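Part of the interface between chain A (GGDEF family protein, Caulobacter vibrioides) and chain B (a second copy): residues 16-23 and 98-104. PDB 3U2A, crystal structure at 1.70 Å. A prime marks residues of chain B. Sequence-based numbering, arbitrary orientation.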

# COMPACT_ATOMS: atom_id res chain seq x y z
N LEU A 16 3.82 6.28 -7.58
CA LEU A 16 4.42 5.10 -8.21
C LEU A 16 5.76 4.69 -7.57
O LEU A 16 6.03 3.50 -7.44
CB LEU A 16 4.55 5.29 -9.72
CG LEU A 16 3.24 5.40 -10.51
CD1 LEU A 16 3.55 5.61 -12.01
CD2 LEU A 16 2.31 4.18 -10.29
N GLU A 17 6.55 5.67 -7.15
CA GLU A 17 7.83 5.42 -6.47
C GLU A 17 7.64 4.66 -5.17
O GLU A 17 8.35 3.68 -4.93
CB GLU A 17 8.57 6.74 -6.18
CG GLU A 17 9.23 7.37 -7.39
CD GLU A 17 10.01 8.62 -7.04
OE1 GLU A 17 9.69 9.26 -6.01
OE2 GLU A 17 10.95 8.95 -7.79
N ALA A 18 6.71 5.13 -4.34
CA ALA A 18 6.42 4.48 -3.06
C ALA A 18 5.82 3.08 -3.23
O ALA A 18 6.22 2.15 -2.55
CB ALA A 18 5.52 5.37 -2.20
N LEU A 19 4.86 2.95 -4.15
CA LEU A 19 4.25 1.65 -4.47
C LEU A 19 5.29 0.65 -4.98
O LEU A 19 5.34 -0.51 -4.54
CB LEU A 19 3.10 1.82 -5.49
CG LEU A 19 1.82 2.53 -5.03
CD1 LEU A 19 0.86 2.75 -6.20
CD2 LEU A 19 1.14 1.76 -3.89
N GLY A 20 6.15 1.11 -5.89
CA GLY A 20 7.22 0.29 -6.44
C GLY A 20 8.21 -0.15 -5.38
O GLY A 20 8.66 -1.30 -5.38
N ALA A 21 8.55 0.77 -4.48
CA ALA A 21 9.51 0.51 -3.41
C ALA A 21 8.99 -0.54 -2.43
O ALA A 21 9.73 -1.41 -1.98
CB ALA A 21 9.84 1.79 -2.68
N ALA A 22 7.69 -0.45 -2.13
CA ALA A 22 7.02 -1.40 -1.25
C ALA A 22 6.68 -2.72 -1.94
O ALA A 22 6.42 -3.71 -1.27
CB ALA A 22 5.77 -0.75 -0.69
N ASP A 23 6.71 -2.73 -3.28
CA ASP A 23 6.30 -3.89 -4.10
C ASP A 23 4.81 -4.18 -3.92
O ASP A 23 4.41 -5.33 -3.74
CB ASP A 23 7.13 -5.13 -3.78
CG ASP A 23 7.11 -6.16 -4.89
OD1 ASP A 23 6.96 -5.74 -6.06
OD2 ASP A 23 7.24 -7.37 -4.60
N TRP B 98 6.35 -0.40 8.68
CA TRP B 98 6.90 0.37 7.57
C TRP B 98 7.74 -0.56 6.70
O TRP B 98 8.61 -1.25 7.21
CB TRP B 98 7.76 1.53 8.09
CG TRP B 98 7.01 2.47 8.99
CD1 TRP B 98 6.44 2.17 10.22
CD2 TRP B 98 6.75 3.85 8.76
NE1 TRP B 98 5.83 3.29 10.74
CE2 TRP B 98 6.01 4.34 9.87
CE3 TRP B 98 7.06 4.72 7.71
CZ2 TRP B 98 5.58 5.67 9.96
CZ3 TRP B 98 6.64 6.07 7.80
CH2 TRP B 98 5.90 6.52 8.92
N ARG B 99 7.43 -0.61 5.41
CA ARG B 99 8.19 -1.44 4.46
C ARG B 99 8.51 -0.64 3.21
O ARG B 99 7.64 -0.06 2.57
CB ARG B 99 7.39 -2.68 4.06
CG ARG B 99 7.06 -3.65 5.19
CD ARG B 99 8.04 -4.82 5.34
NE ARG B 99 8.75 -5.19 4.11
CZ ARG B 99 9.29 -6.39 3.87
NH1 ARG B 99 9.16 -7.38 4.75
NH2 ARG B 99 9.94 -6.60 2.74
N GLY B 100 9.78 -0.63 2.82
CA GLY B 100 10.16 0.06 1.58
C GLY B 100 11.59 -0.26 1.20
O GLY B 100 12.10 -1.32 1.55
N VAL B 101 12.21 0.66 0.47
CA VAL B 101 13.57 0.43 -0.02
C VAL B 101 14.24 1.77 -0.28
O VAL B 101 13.56 2.78 -0.52
CB VAL B 101 13.55 -0.44 -1.34
CG1 VAL B 101 13.27 0.39 -2.54
CG2 VAL B 101 14.87 -1.18 -1.54
N TRP B 102 15.57 1.79 -0.23
CA TRP B 102 16.36 2.92 -0.69
C TRP B 102 16.39 2.90 -2.23
O TRP B 102 16.68 1.87 -2.86
CB TRP B 102 17.74 2.96 0.00
CG TRP B 102 17.52 3.42 1.41
CD1 TRP B 102 17.08 2.66 2.46
CD2 TRP B 102 17.60 4.77 1.90
NE1 TRP B 102 16.90 3.46 3.58
CE2 TRP B 102 17.21 4.75 3.26
CE3 TRP B 102 17.96 5.99 1.31
CZ2 TRP B 102 17.17 5.90 4.05
CZ3 TRP B 102 17.93 7.14 2.09
CH2 TRP B 102 17.55 7.09 3.45
N LEU B 103 16.01 4.03 -2.81
CA LEU B 103 15.81 4.15 -4.26
C LEU B 103 17.13 4.24 -5.02
O LEU B 103 18.20 4.40 -4.43
CB LEU B 103 14.90 5.34 -4.57
CG LEU B 103 13.55 5.33 -3.85
CD1 LEU B 103 12.74 6.57 -4.18
CD2 LEU B 103 12.74 4.06 -4.15
N GLU B 104 17.05 4.10 -6.35
CA GLU B 104 18.24 4.13 -7.19
C GLU B 104 18.77 5.54 -7.45
O GLU B 104 19.98 5.74 -7.61
CB GLU B 104 17.94 3.42 -8.52
CG GLU B 104 17.69 1.94 -8.36
CD GLU B 104 18.88 1.22 -7.75
OE1 GLU B 104 19.98 1.27 -8.34
OE2 GLU B 104 18.72 0.60 -6.68
O HOH W 1 9.95 -3.60 0.24

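The last turns of helix 16-22 lie across strand 98-102 of the second copy nearly at right angles, with 101° between their N-to-C directions and 6.7 Å between their axes at closest approach. The contact is small, 229 Å² summed over both sides, and no direct hydrogen bond spans it.

Trp98′, at the start of the strand, does not reach the helix. Contact begins at Arg99′, and through its backbone: Arg99′ O lies 3.8 Å from Ala22 CB, a van der Waals approach between a polar atom and a methyl group. The closest CA atoms of the two stretches are those of Ala22 and Gly100′, 4.5 Å apart. Here Ala21 O sits 3.9 Å from Gly100′ C. The Ala21 carbonyl, near the C-terminal end of the helix, is not taken up by a backbone hydrogen bond within its own stretch; a water donates to Ala21 O at 3.1 Å and, weakly, to Gly100′ O at 3.4 Å, linking two carbonyls that cannot bond each other because both are acceptors.

Val101′ directs its CA-to-CB bond toward the helix, with chi1 in the p well. Ala21 likewise points toward the strand, and the two apolar side chains pack side by side, Val101′ CG1 3.7 Å from Ala21 CB. Trp102′ points away and takes no part. Leu103′, just past the strand, turns toward the helix again in an m,t rotamer. Its CD2 lies 4.0 Å from the same Ala21 CB, while Leu103′ CD1 reaches 4.5 Å from Glu17 CD, one helical turn earlier. This last contact is loose; the Glu17 carboxylate oxygens are hydrogen-bonded elsewhere in the structure. Glu104′ lies beyond reach of the helix.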